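Long-range contacts in putative cytochrome P450 hydroxylase (Chondromyces apiculatus DSM 436, PDB 6GMF), which binds heme b and, as a cytochrome P450, probably works as a monooxygenase that oxidises terpenes: residues D112-L117 with V135-I140; A143-V148 with E202-Q207; K157-D162 with Q183-Y188; Y188-L193 with E222-A227. All blocks are in the same frame, centred on the assembly; numbering follows the deposited sequence.

Contact 1. Residues D112-L117 with V135-I140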
# COMPACT_ATOMS: atom_id res chain seq x y z
N ASP A 112 0.34 -4.28 21.11
CA ASP A 112 1.33 -3.71 22.05
C ASP A 112 2.01 -2.52 21.38
O ASP A 112 2.25 -1.56 22.03
CB ASP A 112 2.33 -4.77 22.51
CG ASP A 112 1.81 -5.64 23.63
OD1 ASP A 112 0.79 -5.31 24.20
OD2 ASP A 112 2.45 -6.64 23.90
N ILE A 113 2.35 -2.66 20.11
CA ILE A 113 3.01 -1.55 19.38
C ILE A 113 2.03 -0.38 19.32
O ILE A 113 2.43 0.70 19.56
CB ILE A 113 3.44 -2.04 18.00
CG1 ILE A 113 4.55 -3.08 18.12
CG2 ILE A 113 3.87 -0.89 17.12
CD1 ILE A 113 4.87 -3.77 16.84
N ALA A 114 0.77 -0.66 19.03
CA ALA A 114 -0.22 0.42 18.96
C ALA A 114 -0.29 1.16 20.29
O ALA A 114 -0.30 2.35 20.30
CB ALA A 114 -1.55 -0.14 18.53
N HIS A 115 -0.34 0.41 21.38
CA HIS A 115 -0.45 1.04 22.72
C HIS A 115 0.80 1.86 23.02
O HIS A 115 0.66 2.91 23.57
CB HIS A 115 -0.81 -0.02 23.76
CG HIS A 115 -2.26 -0.36 23.77
ND1 HIS A 115 -3.21 0.51 24.25
CD2 HIS A 115 -2.93 -1.44 23.35
CE1 HIS A 115 -4.39 -0.04 24.13
NE2 HIS A 115 -4.24 -1.21 23.58
N GLU A 116 1.97 1.38 22.65
CA GLU A 116 3.23 2.13 22.90
C GLU A 116 3.22 3.43 22.10
O GLU A 116 3.65 4.44 22.61
CB GLU A 116 4.42 1.36 22.37
CG GLU A 116 4.73 0.14 23.16
CD GLU A 116 5.96 -0.58 22.65
OE1 GLU A 116 6.71 0.05 21.91
OE2 GLU A 116 6.12 -1.80 22.96
N LEU A 117 2.77 3.36 20.86
CA LEU A 117 2.72 4.59 20.03
C LEU A 117 1.75 5.58 20.67
O LEU A 117 2.08 6.73 20.72
CB LEU A 117 2.32 4.23 18.60
CG LEU A 117 3.37 3.42 17.85
CD1 LEU A 117 2.83 2.96 16.52
CD2 LEU A 117 4.63 4.25 17.64
N VAL A 135 3.36 6.40 10.36
CA VAL A 135 4.64 6.01 9.71
C VAL A 135 5.33 4.92 10.52
O VAL A 135 5.73 3.92 9.92
CB VAL A 135 5.55 7.24 9.54
CG1 VAL A 135 6.97 6.82 9.16
CG2 VAL A 135 4.97 8.16 8.51
N PRO A 136 5.49 5.01 11.86
CA PRO A 136 6.21 3.96 12.59
C PRO A 136 5.54 2.58 12.55
O PRO A 136 6.24 1.58 12.46
CB PRO A 136 6.28 4.40 14.06
CG PRO A 136 5.41 5.65 14.13
CD PRO A 136 5.20 6.16 12.73
N MET A 137 4.21 2.49 12.67
CA MET A 137 3.61 1.17 12.94
C MET A 137 4.01 0.16 11.87
O MET A 137 4.54 -0.91 12.19
CB MET A 137 2.09 1.21 13.06
CG MET A 137 1.47 -0.11 12.73
SD MET A 137 -0.15 -0.26 13.43
CE MET A 137 0.24 -0.95 15.03
N PRO A 138 3.83 0.42 10.56
CA PRO A 138 4.15 -0.61 9.55
C PRO A 138 5.62 -1.03 9.54
O PRO A 138 5.98 -2.24 9.43
CB PRO A 138 3.75 0.02 8.23
CG PRO A 138 2.76 1.09 8.60
CD PRO A 138 3.17 1.59 9.97
N MET A 139 6.48 -0.04 9.69
CA MET A 139 7.89 -0.23 9.67
C MET A 139 8.35 -1.09 10.87
O MET A 139 9.22 -2.03 10.70
CB MET A 139 8.51 1.17 9.71
CG MET A 139 9.97 1.22 9.52
SD MET A 139 10.34 2.92 10.09
CE MET A 139 9.61 3.78 8.70
N ILE A 140 7.80 -0.84 12.05
CA ILE A 140 8.16 -1.61 13.25
C ILE A 140 7.71 -3.07 13.05
O ILE A 140 8.46 -4.01 13.30
CB ILE A 140 7.53 -1.02 14.52
CG1 ILE A 140 8.06 0.38 14.84
CG2 ILE A 140 7.68 -1.95 15.70
CD1 ILE A 140 7.17 1.12 15.89

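Contact 2. Residues A143-V148 with E202-Q207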
# COMPACT_ATOMS: atom_id res chain seq x y z
N ALA A 143 9.90 -4.86 10.35
CA ALA A 143 11.25 -5.16 10.89
C ALA A 143 11.18 -6.33 11.88
O ALA A 143 12.04 -7.20 11.88
CB ALA A 143 11.80 -3.89 11.50
N GLU A 144 10.15 -6.40 12.70
CA GLU A 144 10.07 -7.53 13.65
C GLU A 144 9.84 -8.83 12.87
O GLU A 144 10.45 -9.87 13.19
CB GLU A 144 9.00 -7.28 14.70
CG GLU A 144 9.52 -6.22 15.65
CD GLU A 144 8.73 -5.96 16.90
OE1 GLU A 144 7.80 -6.79 17.23
OE2 GLU A 144 9.03 -4.92 17.54
N MET A 145 8.97 -8.78 11.85
CA MET A 145 8.68 -9.98 11.06
C MET A 145 9.93 -10.47 10.34
O MET A 145 10.18 -11.69 10.24
CB MET A 145 7.60 -9.71 10.03
CG MET A 145 6.25 -9.66 10.65
SD MET A 145 5.00 -9.48 9.36
CE MET A 145 5.38 -10.82 8.25
N LEU A 146 10.76 -9.54 9.88
CA LEU A 146 12.01 -9.89 9.22
C LEU A 146 13.18 -10.22 10.17
O LEU A 146 14.29 -10.49 9.71
CB LEU A 146 12.40 -8.73 8.32
CG LEU A 146 11.56 -8.58 7.06
CD1 LEU A 146 11.84 -7.25 6.41
CD2 LEU A 146 11.82 -9.72 6.08
N GLY A 147 12.98 -10.15 11.48
CA GLY A 147 14.01 -10.52 12.39
C GLY A 147 15.16 -9.53 12.47
O GLY A 147 16.29 -9.91 12.75
N VAL A 148 14.88 -8.24 12.27
CA VAL A 148 15.93 -7.20 12.35
C VAL A 148 16.45 -7.11 13.79
O VAL A 148 15.68 -7.08 14.70
CB VAL A 148 15.40 -5.84 11.87
CG1 VAL A 148 16.41 -4.73 12.10
CG2 VAL A 148 15.00 -5.84 10.41
N GLU A 202 12.32 -17.89 13.99
CA GLU A 202 10.90 -17.91 13.61
C GLU A 202 10.58 -16.78 12.61
O GLU A 202 9.43 -16.66 12.16
CB GLU A 202 10.02 -17.81 14.86
CG GLU A 202 10.01 -19.08 15.72
N ASP A 203 11.60 -16.04 12.19
CA ASP A 203 11.44 -14.82 11.39
C ASP A 203 11.23 -15.19 9.92
O ASP A 203 11.46 -16.35 9.45
CB ASP A 203 12.71 -13.98 11.45
CG ASP A 203 13.88 -14.72 10.84
OD1 ASP A 203 14.44 -15.59 11.53
OD2 ASP A 203 14.19 -14.49 9.67
N LEU A 204 10.85 -14.18 9.14
CA LEU A 204 10.51 -14.36 7.75
C LEU A 204 11.72 -14.77 6.90
O LEU A 204 11.57 -15.53 5.90
CB LEU A 204 9.96 -13.03 7.24
CG LEU A 204 8.64 -13.00 6.51
CD1 LEU A 204 7.61 -13.96 7.06
CD2 LEU A 204 8.14 -11.56 6.51
N ILE A 205 12.91 -14.30 7.24
CA ILE A 205 14.09 -14.70 6.43
C ILE A 205 14.29 -16.21 6.59
O ILE A 205 14.51 -16.90 5.59
CB ILE A 205 15.36 -13.93 6.77
CG1 ILE A 205 15.17 -12.42 6.57
CG2 ILE A 205 16.53 -14.49 5.94
CD1 ILE A 205 15.05 -11.99 5.11
N SER A 206 14.21 -16.69 7.82
CA SER A 206 14.35 -18.13 8.12
C SER A 206 13.29 -18.93 7.36
O SER A 206 13.62 -19.97 6.76
CB SER A 206 14.24 -18.42 9.58
OG SER A 206 15.30 -17.82 10.30
N GLN A 207 12.05 -18.44 7.39
CA GLN A 207 10.96 -19.16 6.79
C GLN A 207 11.07 -19.14 5.26
O GLN A 207 10.68 -20.10 4.61
CB GLN A 207 9.61 -18.62 7.26
CG GLN A 207 9.37 -18.77 8.75

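Contact 3. Residues K157-D162 with Q183-Y188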
# COMPACT_ATOMS: atom_id res chain seq x y z
N LYS A 157 14.88 1.81 9.80
CA LYS A 157 14.04 3.00 9.66
C LYS A 157 14.56 3.91 8.54
O LYS A 157 13.78 4.37 7.75
CB LYS A 157 13.91 3.77 10.97
CG LYS A 157 13.19 5.10 10.85
CD LYS A 157 13.01 5.80 12.18
CE LYS A 157 12.46 7.22 12.18
NZ LYS A 157 12.92 8.04 11.03
N ARG A 158 15.87 4.15 8.52
CA ARG A 158 16.43 5.02 7.52
C ARG A 158 16.20 4.44 6.12
O ARG A 158 15.81 5.14 5.23
CB ARG A 158 17.91 5.26 7.79
CG ARG A 158 18.55 6.21 6.79
CD ARG A 158 20.01 6.49 7.10
NE ARG A 158 20.93 5.38 6.95
CZ ARG A 158 21.37 4.57 7.93
NH1 ARG A 158 21.05 4.76 9.21
NH2 ARG A 158 22.06 3.49 7.61
N TRP A 159 16.45 3.14 5.95
CA TRP A 159 16.24 2.48 4.69
C TRP A 159 14.77 2.62 4.27
O TRP A 159 14.48 3.02 3.15
CB TRP A 159 16.66 1.01 4.72
CG TRP A 159 18.05 0.77 5.21
CD1 TRP A 159 19.13 1.60 5.01
CD2 TRP A 159 18.55 -0.40 5.85
NE1 TRP A 159 20.25 1.03 5.56
CE2 TRP A 159 19.91 -0.18 6.11
CE3 TRP A 159 17.96 -1.57 6.32
CZ2 TRP A 159 20.70 -1.13 6.76
CZ3 TRP A 159 18.72 -2.48 7.02
CH2 TRP A 159 20.07 -2.25 7.23
N SER A 160 13.86 2.35 5.21
CA SER A 160 12.42 2.45 4.99
C SER A 160 12.07 3.88 4.56
O SER A 160 11.33 4.07 3.58
CB SER A 160 11.65 2.07 6.25
OG SER A 160 11.81 0.69 6.53
N ASP A 161 12.57 4.88 5.29
CA ASP A 161 12.28 6.27 4.99
C ASP A 161 12.76 6.62 3.57
O ASP A 161 12.08 7.32 2.81
CB ASP A 161 12.90 7.24 5.99
CG ASP A 161 12.33 7.20 7.40
OD1 ASP A 161 11.18 6.71 7.57
OD2 ASP A 161 13.04 7.68 8.31
N ASP A 162 13.92 6.13 3.19
CA ASP A 162 14.52 6.46 1.91
C ASP A 162 13.80 5.76 0.76
O ASP A 162 13.88 6.19 -0.38
CB ASP A 162 16.00 6.09 1.88
CG ASP A 162 16.90 7.03 2.67
OD1 ASP A 162 16.43 8.11 3.08
OD2 ASP A 162 18.05 6.65 2.88
N GLN A 183 21.79 -0.52 -1.08
CA GLN A 183 23.01 -1.33 -0.89
C GLN A 183 23.12 -1.78 0.57
O GLN A 183 23.41 -2.94 0.81
CB GLN A 183 24.29 -0.61 -1.32
CG GLN A 183 24.43 -0.46 -2.83
N GLU A 184 22.86 -0.87 1.52
CA GLU A 184 23.01 -1.27 2.94
C GLU A 184 21.96 -2.31 3.35
O GLU A 184 22.25 -3.25 4.11
CB GLU A 184 22.91 -0.05 3.85
CG GLU A 184 24.07 0.91 3.73
CD GLU A 184 23.89 2.20 4.51
OE1 GLU A 184 24.87 2.96 4.63
OE2 GLU A 184 22.77 2.46 4.95
N PHE A 185 20.73 -2.12 2.86
CA PHE A 185 19.62 -3.08 3.09
C PHE A 185 20.05 -4.49 2.69
O PHE A 185 19.92 -5.44 3.44
CB PHE A 185 18.37 -2.68 2.31
CG PHE A 185 17.21 -3.65 2.45
CD1 PHE A 185 17.11 -4.77 1.62
CD2 PHE A 185 16.24 -3.49 3.43
CE1 PHE A 185 16.08 -5.69 1.77
CE2 PHE A 185 15.20 -4.40 3.56
CZ PHE A 185 15.12 -5.50 2.73
N TYR A 186 20.59 -4.59 1.48
CA TYR A 186 20.93 -5.92 0.95
C TYR A 186 22.20 -6.47 1.61
O TYR A 186 22.29 -7.64 1.85
CB TYR A 186 21.07 -5.92 -0.57
CG TYR A 186 19.76 -5.85 -1.31
CD1 TYR A 186 18.74 -6.75 -1.01
CD2 TYR A 186 19.51 -4.89 -2.25
CE1 TYR A 186 17.54 -6.72 -1.69
CE2 TYR A 186 18.31 -4.85 -2.95
CZ TYR A 186 17.31 -5.75 -2.64
OH TYR A 186 16.13 -5.76 -3.33
N ALA A 187 23.12 -5.59 2.02
CA ALA A 187 24.32 -6.04 2.69
C ALA A 187 23.92 -6.66 4.03
O ALA A 187 24.29 -7.78 4.39
CB ALA A 187 25.28 -4.88 2.83
N TYR A 188 23.06 -5.94 4.75
CA TYR A 188 22.63 -6.42 6.02
C TYR A 188 21.81 -7.70 5.86
O TYR A 188 22.05 -8.74 6.54
CB TYR A 188 21.82 -5.34 6.75
CG TYR A 188 21.21 -5.88 8.02
CD1 TYR A 188 22.03 -6.30 9.06
CD2 TYR A 188 19.83 -6.01 8.20
CE1 TYR A 188 21.51 -6.82 10.23
CE2 TYR A 188 19.31 -6.53 9.38
CZ TYR A 188 20.15 -6.94 10.39
OH TYR A 188 19.65 -7.45 11.55
O HOH W 1 21.48 4.88 4.25

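Contact 4. Residues Y188-L193 with E222-A227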
# COMPACT_ATOMS: atom_id res chain seq x y z
N TYR A 188 23.06 -5.94 4.75
CA TYR A 188 22.63 -6.42 6.02
C TYR A 188 21.81 -7.70 5.86
O TYR A 188 22.05 -8.74 6.54
CB TYR A 188 21.82 -5.34 6.75
CG TYR A 188 21.21 -5.88 8.02
CD1 TYR A 188 22.03 -6.30 9.06
CD2 TYR A 188 19.83 -6.01 8.20
CE1 TYR A 188 21.51 -6.82 10.23
CE2 TYR A 188 19.31 -6.53 9.38
CZ TYR A 188 20.15 -6.94 10.39
OH TYR A 188 19.65 -7.45 11.55
N PHE A 189 20.82 -7.69 4.98
CA PHE A 189 19.99 -8.91 4.92
C PHE A 189 20.77 -10.10 4.33
O PHE A 189 20.44 -11.22 4.63
CB PHE A 189 18.66 -8.60 4.24
CG PHE A 189 17.68 -8.03 5.21
CD1 PHE A 189 17.02 -8.86 6.09
CD2 PHE A 189 17.42 -6.68 5.23
CE1 PHE A 189 16.14 -8.33 7.02
CE2 PHE A 189 16.50 -6.16 6.12
CZ PHE A 189 15.88 -6.98 7.03
N SER A 190 21.82 -9.85 3.55
CA SER A 190 22.70 -10.96 3.09
C SER A 190 23.32 -11.65 4.31
O SER A 190 23.37 -12.87 4.41
CB SER A 190 23.79 -10.48 2.17
OG SER A 190 23.28 -9.98 0.97
N GLU A 191 23.80 -10.82 5.25
CA GLU A 191 24.47 -11.28 6.42
C GLU A 191 23.46 -12.07 7.26
O GLU A 191 23.79 -13.14 7.78
CB GLU A 191 25.04 -10.11 7.21
CG GLU A 191 26.18 -10.49 8.13
N VAL A 192 22.25 -11.50 7.40
CA VAL A 192 21.15 -12.09 8.16
C VAL A 192 20.85 -13.47 7.58
O VAL A 192 20.67 -14.45 8.32
CB VAL A 192 19.88 -11.21 8.15
CG1 VAL A 192 18.69 -11.95 8.73
CG2 VAL A 192 20.07 -9.88 8.88
N LEU A 193 20.73 -13.52 6.25
CA LEU A 193 20.37 -14.74 5.49
C LEU A 193 21.40 -15.83 5.82
O LEU A 193 21.01 -16.92 6.21
CB LEU A 193 20.28 -14.39 4.00
CG LEU A 193 19.78 -15.47 3.05
CD1 LEU A 193 19.35 -14.82 1.73
CD2 LEU A 193 20.82 -16.54 2.78
N GLU A 222 16.30 -14.15 -4.58
CA GLU A 222 14.85 -14.10 -4.50
C GLU A 222 14.39 -13.85 -3.07
O GLU A 222 13.45 -13.08 -2.87
CB GLU A 222 14.19 -15.37 -5.05
CG GLU A 222 14.24 -15.42 -6.55
CD GLU A 222 13.79 -16.76 -7.10
OE1 GLU A 222 14.01 -17.80 -6.42
OE2 GLU A 222 13.20 -16.76 -8.21
N VAL A 223 15.03 -14.45 -2.06
CA VAL A 223 14.72 -14.19 -0.65
C VAL A 223 14.91 -12.69 -0.36
O VAL A 223 14.03 -12.05 0.24
CB VAL A 223 15.57 -15.03 0.32
CG1 VAL A 223 15.36 -14.63 1.77
CG2 VAL A 223 15.26 -16.51 0.15
N LEU A 224 16.08 -12.16 -0.75
CA LEU A 224 16.44 -10.76 -0.46
C LEU A 224 15.49 -9.84 -1.20
O LEU A 224 15.05 -8.83 -0.65
CB LEU A 224 17.89 -10.49 -0.88
CG LEU A 224 18.93 -11.31 -0.12
CD1 LEU A 224 20.31 -11.04 -0.67
CD2 LEU A 224 18.86 -11.02 1.38
N SER A 225 15.22 -10.15 -2.48
CA SER A 225 14.33 -9.30 -3.26
C SER A 225 12.92 -9.26 -2.63
O SER A 225 12.32 -8.16 -2.61
CB SER A 225 14.29 -9.71 -4.70
OG SER A 225 13.20 -9.07 -5.35
N PHE A 226 12.43 -10.38 -2.09
CA PHE A 226 11.11 -10.42 -1.49
C PHE A 226 11.10 -9.62 -0.16
O PHE A 226 10.14 -8.87 0.11
CB PHE A 226 10.57 -11.83 -1.35
CG PHE A 226 9.16 -11.87 -0.82
CD1 PHE A 226 8.08 -11.45 -1.60
CD2 PHE A 226 8.90 -12.30 0.46
CE1 PHE A 226 6.79 -11.48 -1.10
CE2 PHE A 226 7.60 -12.33 0.95
CZ PHE A 226 6.55 -11.92 0.17
N ALA A 227 12.17 -9.72 0.63
CA ALA A 227 12.33 -8.92 1.83
C ALA A 227 12.22 -7.43 1.48
O ALA A 227 11.54 -6.66 2.16
CB ALA A 227 13.62 -9.24 2.52

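Contact 1. Residues D112-L117 with V135-I140
I113 reaches across from helix 107-119 to I140 on helix 136-145, and the two branched side chains lie alongside one another, pointing opposite ways. The CD1 methyl of I113 comes within 3.5 Å of CG2 of I140. With CG1 of I113 anti to the carbonyl carbon (chi1 -68°), CG2 is set anti to the backbone N, and this second branch meets the other end of the same partner: I113 CG2 lies 4.1 Å from I140 CD1. An alanine here would probably open a gap beside both branches of I140.

One residue on, A114 offers nothing beyond CB, which suits a place where the helices must also admit M137: its bent chain brings CE to 4.0 Å from A114 CB in one of two deposited conformers. The same alanine is touched by M356 of helix 346-363.

A turn after I113, L117 splits its two methyls between neighbours. L117 CD1 sits 3.9 Å from M137 CB, the side chains crossing at about a right angle, while L117 CD2 rests 3.9 Å from CG of P136. Proline suits this early position in its helix because it adds a rigid hydrocarbon surface where its missing N-H costs little.

The interface is wholly apolar. The segment axes pass 10.4 Å apart at 142°, a roughly antiparallel pairing. By their order in the chain these are probably helices D and E, which together with the long helices 220-251 and 346-363, both touching this pair, form the four-helix core of the cytochrome P450 fold.

Contact 2. Residues A143-V148 with E202-Q207
M145 O accepts a straight hydrogen bond from L204 N (2.8 Å, N-H...O angle 163°), joining the end of helix 136-145 to the start of helix 204-210, probably E and H of the P450 fold. Helix 220-251 touches L146, L204 and I205. Packing is tightest beside this bond, where M145 CB lies 4.0 Å from L204 CD2. The methionine chain bends at chi3; the 3.3 Å modelled between its CE and L204 CD2 is doubtful, and the unusual chi1 of L204 (-129°) may mean strain or an imperfectly placed side chain.

On the other flank the fit is looser: L146 CD2 lies 4.1 Å from I205 CD1. Toward the more accessible side, G147 ends its helix in a Schellman motif with positive phi. A side chain on it would run into D203 CB, 3.8 Å from G147 CA, so glycine suits the place twice over.

D203 is the N-cap of helix 204-210. Its OD2 accepts from S206 N at 2.9 Å, from above the carboxylate plane; its OD1 accepts from S206 OG and pairs with R196. An alanine here would probably leave S206 N uncapped and R196 without this mate. The chemistry implies that one helix end supplies a carbonyl and the other an N-H, each terminus being closed by its own motif.

Contact 3. Residues K157-D162 with Q183-Y188
W159 of helix 153-163 lies against E184, F185 and Y188 of helix 177-198. By chain order the pair is probably F and G of the cytochrome P450 fold, the helices that pass over the long central helix 220-251 on the distal side of the haem. Their segments run roughly antiparallel, at 137°.

The polar part converges on one oxygen. E184 OE2 accepts from R158 NH2 at 2.9 Å in a salt bridge, met on its syn side but well out of the carboxylate plane, and from W159 NE1 at 3.0 Å through its anti lone pair, with the oxygen in the indole plane. A water completes the group, accepting from R158 NE and donating to E184 OE2, 2.8 Å from the latter. Three donors on one oxygen, with R180 bound to OE1, would probably favour the charged carboxylate. R158 also pairs with D155 through NH1. Glutamate suits the place because its extended chain carries the carboxylate out to both donors.

The apolar part uses the breadth of the indole; tryptophan suits the place, joining a broad flat hydrocarbon surface to an N-H at its rim. F185 CA makes a CH-pi contact, 3.9 Å from the centroid of the six-membered ring and 8° off its normal, and the backbone N of F185 lies over the centre of the same face. F185 CD2 stays 3.9 Å from W159 CE3. Y188 meets the indole obliquely, the planes at 40°, and its hydroxyl goes on to bond A149 N. At the far end of the indole, W159 CH2 comes to 3.6 Å from Y188 CB.

Contact 4. Residues Y188-L193 with E222-A227
L224 pushes its forked end against the backbone of helix 177-198, its CD2 methyl lying 3.6 Å from F189 O and 3.8 Å from F189 CB. The other methyl, CD1, stands anti to CA (chi2 176°), which carries it out to S190: L224 CD1 touches S190 OG at 3.6 Å. That hydroxyl is already bonded to Y186 O, one turn back in its own helix, so serine can face a methyl here with its polar need met.

L193 comes in at about a right angle to L224. Its CD1 lies 3.8 Å from L224 CD2 and 4.0 Å from V223 CG1, resting on both neighbours of helix 220-251. Valine, being short and branched, gives this methyl a surface without pushing the helices apart. The segment axes approach to 10.3 Å at 127°.

F226 turns from this interface to touch the haem. The helices are probably the G helix and the long central helix of the P450 fold. The contact is mostly hydrocarbon, and the two oxygens that the leucine methyls meet are bonded within their own helix, S190 OG to Y186 O and F189 O to L193 N; this implies a join held by shape and burial rather than by directed bonds.

Helix 136-145 serves contacts 1 and 2, whose centres are 17 Å apart, and helix 177-198 serves contacts 3 and 4, 11 Å apart and sharing Y188. Contacts 2 and 4 are the nearest pair, with centres 10 Å apart: F189 CZ meets V148 CG2 at 3.7 Å, and F189 CD1 meets I205 CD1 at 3.8 Å. Contact 3 is nested within the chain loop that contact 2 closes. M139, from segment 135-140, packs against helix 153-163, its CE 3.5 Å from D161 OD1. The side chains of M145, M137 and F185 are about 6, 10 and 11 Å from the haem; F226, in segment 222-227 though not part of the interface, touches it.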